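Local coordinates for protein ribokinase (Arabidopsis thaliana, PDB 6ILS) that catalyses the magnesium-dependent transfer of a phosphoryl group from ATP to O5 of D-ribose, yielding D-ribose 5-phosphate, at residues B[43-48]-B[140-145]. Sequence-based numbering, arbitrary orientation.
Sequences ANQAAC and LLQREI. With RIB (alpha-D-ribofuranose), chain F.
With CG anti to its carbonyl carbon (chi1 -67°) and the chain extended beyond it (chi2 -179°), Gln45 reaches from helix 41-51 to strand 138-143, where Gln142, bent at chi2 (74°), turns its amide to meet it. The two side chains come from opposite directions, and their amide planes stand almost perpendicular. Gln142 NE2 donates to Gln45 OE1 over 3.2 Å; the bond is bent, the donor lying well above the carbonyl plane. CG of Gln142 rests 3.6 Å from Gln45 NE2, and Leu140 CD1 packs 3.6 Å from Gln45 OE1. A water lies 3.0 Å from Gln45 OE1 and within reach of Leu141 O, so it may link helix to strand. The other end of the amide, NE2, is hydrogen-bonded to OD1 of Asp259, the predicted proton acceptor, making this buried glutamine a second-shell residue; Asn44 ND2 bonds Asp259 OD2, so together they hold both carboxylate oxygens. A leucine in place of Gln45 would probably leave Gln142 NE2 without this acceptor and Asp259 OD1 without this donor. The same two segments reach the sugar: ribose O1 donates to Glu144 OE2 at 2.6 Å, while Asn44 ND2 makes a weak bond to ribose O3 at 3.4 Å. The start of helix 41-51 and the loop just past strand 138-143 converge on the substrate, forming part of the ribose pocket of a PfkB-family kinase.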
ATOM      1  N   ALA B  43       3.622 -15.560   6.537  1.00 16.63           N
ATOM      2  CA  ALA B  43       4.952 -14.960   6.595  1.00 17.30           C
ATOM      3  C   ALA B  43       5.330 -14.674   8.052  1.00 14.78           C
ATOM      4  O   ALA B  43       6.482 -14.854   8.434  1.00 16.54           O
ATOM      5  CB  ALA B  43       5.023 -13.661   5.743  1.00 15.53           C
ATOM      6  N   ASN B  44       4.367 -14.234   8.853  1.00 15.12           N
ATOM      7  CA  ASN B  44       4.626 -13.982  10.282  1.00 17.55           C
ATOM      8  C   ASN B  44       5.107 -15.232  10.982  1.00 18.67           C
ATOM      9  O   ASN B  44       6.060 -15.207  11.757  1.00 15.36           O
ATOM     10  CB  ASN B  44       3.379 -13.480  11.009  1.00 17.38           C
ATOM     11  CG  ASN B  44       3.023 -12.061  10.657  1.00 17.11           C
ATOM     12  OD1 ASN B  44       3.809 -11.337  10.051  1.00 17.85           O
ATOM     13  ND2 ASN B  44       1.838 -11.631  11.083  1.00 20.57           N
ATOM     14  N   GLN B  45       4.404 -16.339  10.751  1.00 14.61           N
ATOM     15  CA  GLN B  45       4.763 -17.584  11.417  1.00 16.56           C
ATOM     16  C   GLN B  45       6.127 -18.091  10.971  1.00 17.34           C
ATOM     17  O   GLN B  45       6.912 -18.567  11.799  1.00 15.23           O
ATOM     18  CB  GLN B  45       3.643 -18.609  11.194  1.00 14.52           C
ATOM     19  CG  GLN B  45       2.396 -18.140  11.933  1.00 15.36           C
ATOM     20  CD  GLN B  45       1.211 -19.079  11.808  1.00 21.01           C
ATOM     21  OE1 GLN B  45       1.345 -20.216  11.357  1.00 17.61           O
ATOM     22  NE2 GLN B  45       0.045 -18.598  12.212  1.00 22.70           N
ATOM     23  N   ALA B  46       6.443 -17.957   9.677  1.00 15.54           N
ATOM     24  CA  ALA B  46       7.749 -18.364   9.187  1.00 17.35           C
ATOM     25  C   ALA B  46       8.845 -17.471   9.765  1.00 16.14           C
ATOM     26  O   ALA B  46       9.901 -17.960  10.177  1.00 15.57           O
ATOM     27  CB  ALA B  46       7.791 -18.323   7.652  1.00 14.99           C
ATOM     28  N   ALA B  47       8.598 -16.160   9.779  1.00 15.89           N
ATOM     29  CA  ALA B  47       9.580 -15.245  10.380  1.00 15.56           C
ATOM     30  C   ALA B  47       9.865 -15.596  11.837  1.00 19.04           C
ATOM     31  O   ALA B  47      11.022 -15.591  12.283  1.00 19.35           O
ATOM     32  CB  ALA B  47       9.113 -13.809  10.272  1.00 15.96           C
ATOM     33  N   CYS B  48       8.812 -15.926  12.573  1.00 15.35           N
ATOM     34  CA  CYS B  48       8.976 -16.321  13.971  1.00 16.55           C
ATOM     35  C   CYS B  48       9.859 -17.546  14.128  1.00 17.62           C
ATOM     36  O   CYS B  48      10.825 -17.544  14.896  1.00 15.22           O
ATOM     37  CB  CYS B  48       7.604 -16.564  14.594  1.00 14.06           C
ATOM     38  SG  CYS B  48       7.684 -17.188  16.275  1.00 19.10           S
ATOM     39  N   LEU B 140       2.879 -25.875   9.317  1.00 14.49           N
ATOM     40  CA  LEU B 140       1.925 -24.886   9.822  1.00 14.54           C
ATOM     41  C   LEU B 140       1.123 -24.283   8.690  1.00 15.95           C
ATOM     42  O   LEU B 140       1.711 -23.832   7.709  1.00 17.82           O
ATOM     43  CB  LEU B 140       2.637 -23.722  10.552  1.00 15.79           C
ATOM     44  CG  LEU B 140       3.537 -23.968  11.741  1.00 25.58           C
ATOM     45  CD1 LEU B 140       3.741 -22.646  12.541  1.00 20.94           C
ATOM     46  CD2 LEU B 140       3.009 -25.094  12.608  1.00 26.63           C
ATOM     47  N   LEU B 141      -0.201 -24.280   8.848  1.00 14.97           N
ATOM     48  CA  LEU B 141      -1.158 -23.698   7.912  1.00 15.18           C
ATOM     49  C   LEU B 141      -2.015 -22.656   8.623  1.00 17.36           C
ATOM     50  O   LEU B 141      -2.151 -22.695   9.856  1.00 15.51           O
ATOM     51  CB  LEU B 141      -2.056 -24.809   7.330  1.00 15.55           C
ATOM     52  CG  LEU B 141      -1.317 -26.047   6.829  1.00 14.38           C
ATOM     53  CD1 LEU B 141      -2.318 -27.174   6.505  1.00 18.87           C
ATOM     54  CD2 LEU B 141      -0.433 -25.718   5.578  1.00 14.55           C
ATOM     55  N   GLN B 142      -2.598 -21.729   7.862  1.00 13.39           N
ATOM     56  CA  GLN B 142      -3.616 -20.823   8.378  1.00 17.14           C
ATOM     57  C   GLN B 142      -4.762 -20.758   7.361  1.00 17.60           C
ATOM     58  O   GLN B 142      -4.807 -21.562   6.436  1.00 19.21           O
ATOM     59  CB  GLN B 142      -3.058 -19.417   8.642  1.00 16.14           C
ATOM     60  CG  GLN B 142      -1.613 -19.401   9.139  1.00 14.81           C
ATOM     61  CD  GLN B 142      -0.608 -19.707   8.024  1.00 17.20           C
ATOM     62  OE1 GLN B 142      -0.752 -19.251   6.872  1.00 15.66           O
ATOM     63  NE2 GLN B 142       0.399 -20.481   8.359  1.00 16.29           N
ATOM     64  N   ARG B 143      -5.666 -19.796   7.514  1.00 17.09           N
ATOM     65  CA  ARG B 143      -6.788 -19.723   6.584  1.00 21.88           C
ATOM     66  C   ARG B 143      -6.807 -18.446   5.766  1.00 18.22           C
ATOM     67  O   ARG B 143      -7.813 -17.739   5.705  1.00 21.89           O
ATOM     68  CB  ARG B 143      -8.078 -19.915   7.350  1.00 23.17           C
ATOM     69  CG  ARG B 143      -8.052 -21.253   8.056  1.00 24.30           C
ATOM     70  CD  ARG B 143      -9.410 -21.899   8.144  1.00 34.02           C
ATOM     71  NE  ARG B 143     -10.045 -22.113   6.841  1.00 34.64           N
ATOM     72  CZ  ARG B 143     -11.282 -21.711   6.569  1.00 34.82           C
ATOM     73  NH1 ARG B 143     -11.971 -21.059   7.498  1.00 32.71           N
ATOM     74  NH2 ARG B 143     -11.826 -21.937   5.379  1.00 38.89           N
ATOM     75  N   GLU B 144      -5.683 -18.191   5.106  1.00 16.56           N
ATOM     76  CA  GLU B 144      -5.511 -17.012   4.246  1.00 15.69           C
ATOM     77  C   GLU B 144      -5.018 -17.418   2.857  1.00 20.02           C
ATOM     78  O   GLU B 144      -4.553 -16.577   2.081  1.00 18.28           O
ATOM     79  CB  GLU B 144      -4.532 -16.014   4.907  1.00 19.44           C
ATOM     80  CG  GLU B 144      -5.072 -15.384   6.180  1.00 19.02           C
ATOM     81  CD  GLU B 144      -4.242 -14.186   6.676  1.00 23.00           C
ATOM     82  OE1 GLU B 144      -3.010 -14.134   6.433  1.00 21.14           O
ATOM     83  OE2 GLU B 144      -4.845 -13.285   7.296  1.00 23.32           O
ATOM     84  N   ILE B 145      -5.099 -18.714   2.563  1.00 17.83           N
ATOM     85  CA  ILE B 145      -4.908 -19.253   1.209  1.00 20.00           C
ATOM     86  C   ILE B 145      -6.069 -20.250   0.964  1.00 22.08           C
ATOM     87  O   ILE B 145      -6.809 -20.583   1.903  1.00 22.11           O
ATOM     88  CB  ILE B 145      -3.528 -19.946   1.015  1.00 17.35           C
ATOM     89  CG1 ILE B 145      -3.476 -21.263   1.788  1.00 16.33           C
ATOM     90  CG2 ILE B 145      -2.367 -19.018   1.422  1.00 17.10           C
ATOM     91  CD1 ILE B 145      -2.248 -22.080   1.569  1.00 17.32           C
TER
HETATM   92  O5  RIB F 402      -1.928 -12.126  12.296  1.00 23.86           O
HETATM   93  C5  RIB F 402      -1.444 -10.962  11.680  1.00 29.46           C
HETATM   94  C4  RIB F 402      -1.750 -10.963  10.325  1.00 31.25           C
HETATM   95  O4  RIB F 402      -3.219 -11.178  10.056  1.00 37.35           O
HETATM   96  C3  RIB F 402      -1.501  -9.476   9.825  1.00 35.27           C
HETATM   97  O3  RIB F 402      -0.043  -9.351   9.456  1.00 32.26           O
HETATM   98  C2  RIB F 402      -2.348  -9.256   8.923  1.00 35.67           C
HETATM   99  O2  RIB F 402      -1.750  -9.137   7.572  1.00 29.15           O
HETATM  100  C1  RIB F 402      -3.464 -10.495   8.969  1.00 36.28           C
HETATM  101  O1  RIB F 402      -3.331 -11.299   7.854  1.00 29.79           O
HETATM  102  O   HOH W   1      -0.108 -22.790  12.001  1.00 28.02           O